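Long-range contacts in Pdx2 protein (Plasmodium falciparum, PDB 2ABW), which hydrolyses glutamine to glutamate and ammonia and passes the ammonia to the Pdx1 active site for pyridoxal 5'-phosphate (vitamin B6) synthesis: residues G114-I119 with V185-C190; G89-S94 with N108-G113. All coordinates share one frame; numbering follows the deposited sequence. Where two conformers were deposited one is given.

Contact 1. Residues G114-I119 with V185-C190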
# COMPACT_ATOMS: atom_id res chain seq x y z
N GLY A 114 8.50 -6.72 1.53
CA GLY A 114 8.40 -6.18 0.15
C GLY A 114 9.02 -4.78 0.05
O GLY A 114 9.50 -4.39 -0.98
N LEU A 115 8.96 -4.02 1.14
CA LEU A 115 9.64 -2.72 1.23
C LEU A 115 10.74 -2.78 2.29
O LEU A 115 10.43 -3.03 3.48
CB LEU A 115 8.60 -1.63 1.62
CG LEU A 115 7.49 -1.41 0.58
CD1 LEU A 115 6.47 -0.50 1.16
CD2 LEU A 115 8.08 -0.92 -0.70
N ASP A 116 11.95 -2.56 1.85
CA ASP A 116 13.14 -2.60 2.77
C ASP A 116 13.26 -1.26 3.47
O ASP A 116 14.11 -0.45 3.18
CB ASP A 116 14.39 -3.06 2.08
CG ASP A 116 14.30 -4.55 1.66
OD1 ASP A 116 13.53 -5.37 2.28
OD2 ASP A 116 14.92 -4.85 0.63
N ILE A 117 12.32 -1.08 4.42
CA ILE A 117 12.27 0.12 5.23
C ILE A 117 11.97 -0.25 6.68
O ILE A 117 11.48 -1.29 7.00
CB ILE A 117 11.15 1.06 4.74
CG1 ILE A 117 9.73 0.47 4.95
CG2 ILE A 117 11.43 1.46 3.29
CD1 ILE A 117 8.57 1.28 4.33
N THR A 118 12.30 0.68 7.57
CA THR A 118 11.84 0.62 8.94
C THR A 118 10.75 1.62 9.13
O THR A 118 10.87 2.82 8.77
CB THR A 118 12.97 1.04 9.90
OG1 THR A 118 14.07 0.13 9.76
CG2 THR A 118 12.57 1.08 11.31
N ILE A 119 9.62 1.16 9.62
CA ILE A 119 8.45 2.00 9.79
C ILE A 119 7.96 1.96 11.27
O ILE A 119 8.10 0.90 11.95
CB ILE A 119 7.36 1.56 8.85
CG1 ILE A 119 6.32 2.65 8.64
CG2 ILE A 119 6.73 0.21 9.36
CD1 ILE A 119 5.38 2.31 7.45
N VAL A 185 6.94 5.26 -1.02
CA VAL A 185 8.14 4.55 -1.50
C VAL A 185 7.72 3.49 -2.49
O VAL A 185 6.56 3.00 -2.44
CB VAL A 185 8.92 3.87 -0.34
CG1 VAL A 185 9.59 4.97 0.51
CG2 VAL A 185 8.09 2.95 0.53
N GLU A 186 8.64 3.10 -3.33
CA GLU A 186 8.38 2.04 -4.30
C GLU A 186 9.61 1.16 -4.38
O GLU A 186 10.75 1.67 -4.48
CB GLU A 186 8.02 2.69 -5.65
CG GLU A 186 7.53 1.64 -6.70
CD GLU A 186 6.89 2.31 -7.92
OE1 GLU A 186 7.09 3.54 -8.10
OE2 GLU A 186 6.29 1.63 -8.74
N GLN A 187 9.43 -0.14 -4.41
CA GLN A 187 10.59 -1.06 -4.48
C GLN A 187 10.10 -2.26 -5.30
O GLN A 187 9.20 -2.94 -4.85
CB GLN A 187 11.04 -1.56 -3.12
CG GLN A 187 12.32 -2.42 -3.24
CD GLN A 187 12.82 -2.86 -1.94
OE1 GLN A 187 12.27 -2.51 -0.87
NE2 GLN A 187 13.87 -3.73 -1.99
N ASN A 188 10.69 -2.42 -6.49
CA ASN A 188 10.31 -3.55 -7.35
C ASN A 188 8.78 -3.47 -7.54
O ASN A 188 8.28 -2.37 -7.86
CB ASN A 188 10.76 -4.87 -6.78
CG ASN A 188 12.24 -4.97 -6.50
OD1 ASN A 188 13.01 -4.73 -7.38
ND2 ASN A 188 12.62 -5.26 -5.22
N ASN A 189 8.05 -4.55 -7.27
CA ASN A 189 6.62 -4.61 -7.45
C ASN A 189 5.74 -4.01 -6.35
O ASN A 189 4.50 -4.08 -6.41
CB ASN A 189 6.19 -6.05 -7.67
CG ASN A 189 6.64 -6.98 -6.58
OD1 ASN A 189 7.83 -7.04 -6.28
ND2 ASN A 189 5.69 -7.77 -5.97
N CYS A 190 6.37 -3.40 -5.34
CA CYS A 190 5.71 -2.88 -4.16
C CYS A 190 5.66 -1.37 -4.06
O CYS A 190 6.65 -0.70 -4.28
CB CYS A 190 6.41 -3.39 -2.91
SG CYS A 190 6.44 -5.22 -2.79
O HOH W 1 10.47 -5.78 -3.06
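A tight beta hairpin of the large mixed sheet packs here against the middle strand of a small three-stranded sheet, within the fold of a class I glutaminase. Strands 180-187 and 190-193 are joined by a type II' turn from Gln187 to Cys190. The backbone groups of these two residues bond to each other in both directions and close the hairpin. Residues 114-119 bring in strand 115-120.

The polar part belongs to Gln187. Its CG stands anti to the backbone N (chi1 -175°), and the chain runs fully extended beyond it. The amide therefore reaches across to Asp116 and grips it twice. Asp116 N gives a nearly straight hydrogen bond to Gln187 OE1, 2.7 Å long and 164° at the hydrogen, in the plane of the carbonyl. Gln187 NE2 bonds back to Asp116 OD2 at 3.0 Å. This second bond lies in the amide plane but meets OD2 from above the carboxylate plane; the two flat groups are turned 71° apart. NE2 also bonds Glu165 OE1. With two carboxylates accepting from NE2 and a backbone N-H giving to OE1, the orientation of the amide is settled.

The apolar part centres on Leu115, whose methyls reach different neighbours. CD1 meets Val185 CG2 at 3.9 Å, the two side chains crossing obliquely. CD2 meets Cys190 CB at 3.7 Å and also lies against Gln187 CB. Ile117 CD1 comes tip to tip with Val185 CG2 at 4.2 Å. Ile161, from the neighbouring strand 157-161, touches both Ile117 and Val185 and extends this buried patch.

A water bridges the turn to the start of the other segment. It donates to Gly114 O at 2.7 Å and accepts from Asn188 ND2 at 3.1 Å.

Contact 2. Residues G89-S94 with N108-G113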
# COMPACT_ATOMS: atom_id res chain seq x y z
N GLY A 89 -1.40 -1.31 5.39
CA GLY A 89 -0.76 -2.17 4.42
C GLY A 89 0.67 -1.76 4.29
O GLY A 89 1.51 -2.57 3.94
N CYS A 90 0.96 -0.46 4.35
CA CYS A 90 2.37 -0.02 4.22
C CYS A 90 3.14 -0.63 5.35
O CYS A 90 4.25 -1.11 5.11
CB CYS A 90 2.47 1.51 4.23
SG CYS A 90 4.08 2.12 3.73
N ILE A 91 2.61 -0.63 6.56
CA ILE A 91 3.31 -1.25 7.71
C ILE A 91 3.60 -2.74 7.42
O ILE A 91 4.74 -3.20 7.61
CB ILE A 91 2.51 -1.10 8.99
CG1 ILE A 91 2.51 0.38 9.39
CG2 ILE A 91 3.13 -1.97 10.09
CD1 ILE A 91 1.63 0.66 10.57
N LEU A 92 2.60 -3.43 6.90
CA LEU A 92 2.69 -4.87 6.67
C LEU A 92 3.55 -5.24 5.46
O LEU A 92 3.84 -6.40 5.26
CB LEU A 92 1.31 -5.46 6.53
CG LEU A 92 0.49 -5.46 7.83
CD1 LEU A 92 -0.94 -5.93 7.54
CD2 LEU A 92 1.19 -6.27 8.92
N LEU A 93 4.00 -4.31 4.66
CA LEU A 93 5.07 -4.56 3.64
C LEU A 93 6.49 -4.30 4.15
O LEU A 93 7.50 -4.51 3.46
CB LEU A 93 4.84 -3.72 2.40
CG LEU A 93 3.55 -3.96 1.64
CD1 LEU A 93 3.36 -3.05 0.43
CD2 LEU A 93 3.55 -5.49 1.11
N SER A 94 6.56 -3.67 5.33
CA SER A 94 7.81 -3.17 5.78
C SER A 94 8.71 -4.25 6.40
O SER A 94 8.25 -5.17 7.08
CB SER A 94 7.66 -2.01 6.75
OG SER A 94 6.96 -0.96 6.14
N ASN A 108 8.17 -13.13 13.81
CA ASN A 108 8.79 -12.60 12.64
C ASN A 108 7.96 -12.92 11.42
O ASN A 108 8.38 -12.58 10.31
CB ASN A 108 10.28 -13.00 12.51
CG ASN A 108 10.51 -14.45 12.28
OD1 ASN A 108 11.64 -14.96 12.43
ND2 ASN A 108 9.48 -15.15 11.94
N LYS A 109 6.75 -13.47 11.62
CA LYS A 109 5.83 -13.60 10.50
C LYS A 109 4.79 -12.48 10.52
O LYS A 109 3.79 -12.62 9.87
CB LYS A 109 5.17 -15.00 10.48
CG LYS A 109 6.11 -16.22 10.08
CD LYS A 109 5.38 -17.58 9.76
CE LYS A 109 4.37 -17.58 8.52
NZ LYS A 109 3.21 -18.71 8.41
N PHE A 110 5.02 -11.40 11.24
CA PHE A 110 4.10 -10.28 11.23
C PHE A 110 3.95 -9.58 9.86
O PHE A 110 2.85 -9.45 9.35
CB PHE A 110 4.49 -9.21 12.23
CG PHE A 110 3.51 -8.07 12.33
CD1 PHE A 110 2.32 -8.24 13.05
CD2 PHE A 110 3.82 -6.79 11.85
CE1 PHE A 110 1.43 -7.17 13.19
CE2 PHE A 110 2.92 -5.71 12.01
CZ PHE A 110 1.76 -5.91 12.66
N SER A 111 5.06 -9.06 9.32
CA SER A 111 5.04 -8.42 8.04
C SER A 111 5.01 -9.44 6.87
O SER A 111 5.56 -10.57 6.97
CB SER A 111 6.28 -7.58 7.85
OG SER A 111 6.29 -6.86 6.63
N PHE A 112 4.38 -8.99 5.79
CA PHE A 112 4.46 -9.69 4.46
C PHE A 112 5.78 -9.41 3.82
O PHE A 112 6.20 -10.17 2.91
CB PHE A 112 3.35 -9.31 3.49
CG PHE A 112 1.98 -9.38 4.01
CD1 PHE A 112 1.39 -10.56 4.40
CD2 PHE A 112 1.18 -8.24 4.02
CE1 PHE A 112 0.10 -10.64 4.87
CE2 PHE A 112 -0.06 -8.29 4.48
CZ PHE A 112 -0.65 -9.50 4.94
N GLY A 113 6.44 -8.32 4.19
CA GLY A 113 7.67 -7.88 3.51
C GLY A 113 7.40 -7.25 2.14
O GLY A 113 6.24 -7.22 1.70
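Leu92 lies on helix 88-92 and presses into the loop that leads to strand 115-120. Its CG stands anti to the carbonyl carbon (chi1 -69°), which sends the fork between two phenylalanines. CB comes first and sits 3.7 Å from Phe112 CD2. Beyond CG the branches part. CD1 stays with the same ring, 4.0 Å from Phe112 CE2. CD2 turns to the other ring and approaches Phe110 CE2 at 3.6 Å. It lies over one face of Phe110, 3.9 Å from the ring centroid and 25° off the normal, a CH-pi contact displaced toward the rim. Ile91 CG2 meets the same ring at its edge.

The carbonyl of Leu92 is also engaged. Phe112 N bonds to Leu92 O at 2.7 Å, in the carbonyl plane but bent at the hydrogen (139°). Gly113 N adds a weak bond to the same oxygen.

Ser111 ties the loop to residues 92-94. Its OG is anti to the backbone N and lies 2.8 Å from Leu92 O and 2.6 Å from Ser94 O. The same OG accepts from Gly113 N at 2.8 Å, which makes an ST turn and keeps the loop curled around Leu92 O. Ser94 OG turns back and donates to Cys90 O.

Outside the segments, Phe112 packs on Tyr69 and Leu72 of helix 63-77, and Phe110 on Thr55 of helix 54-60. Phe110 also touches Ser54, and Ile91 touches Arg121, both glutamine-binding residues. Gly89 follows the nucleophile Cys87 by two positions. The arrangement thus backs the helix behind what is probably the nucleophile elbow of a class I glutaminase.

How the contacts relate
Both contacts are largely buried, and they meet in the small three-stranded sheet. Contact 2 ends where contact 1 begins: Gly113 leads directly into Gly114. Leu115 N probably bonds Leu93 O, and the side chains of Ile117 and Ile119 pack on Ser94 OG. Contact 1 joins this sheet to a hairpin of the large one. Contact 2 joins a loop to the helix behind the nucleophile, and lies closer to the glutamine site. Their chemistry differs accordingly. Contact 1 combines a side-chain amide clasp with aliphatic packing. Contact 2 relies on backbone carbonyls gathered around a serine hydroxyl and on aromatic rings around a leucine.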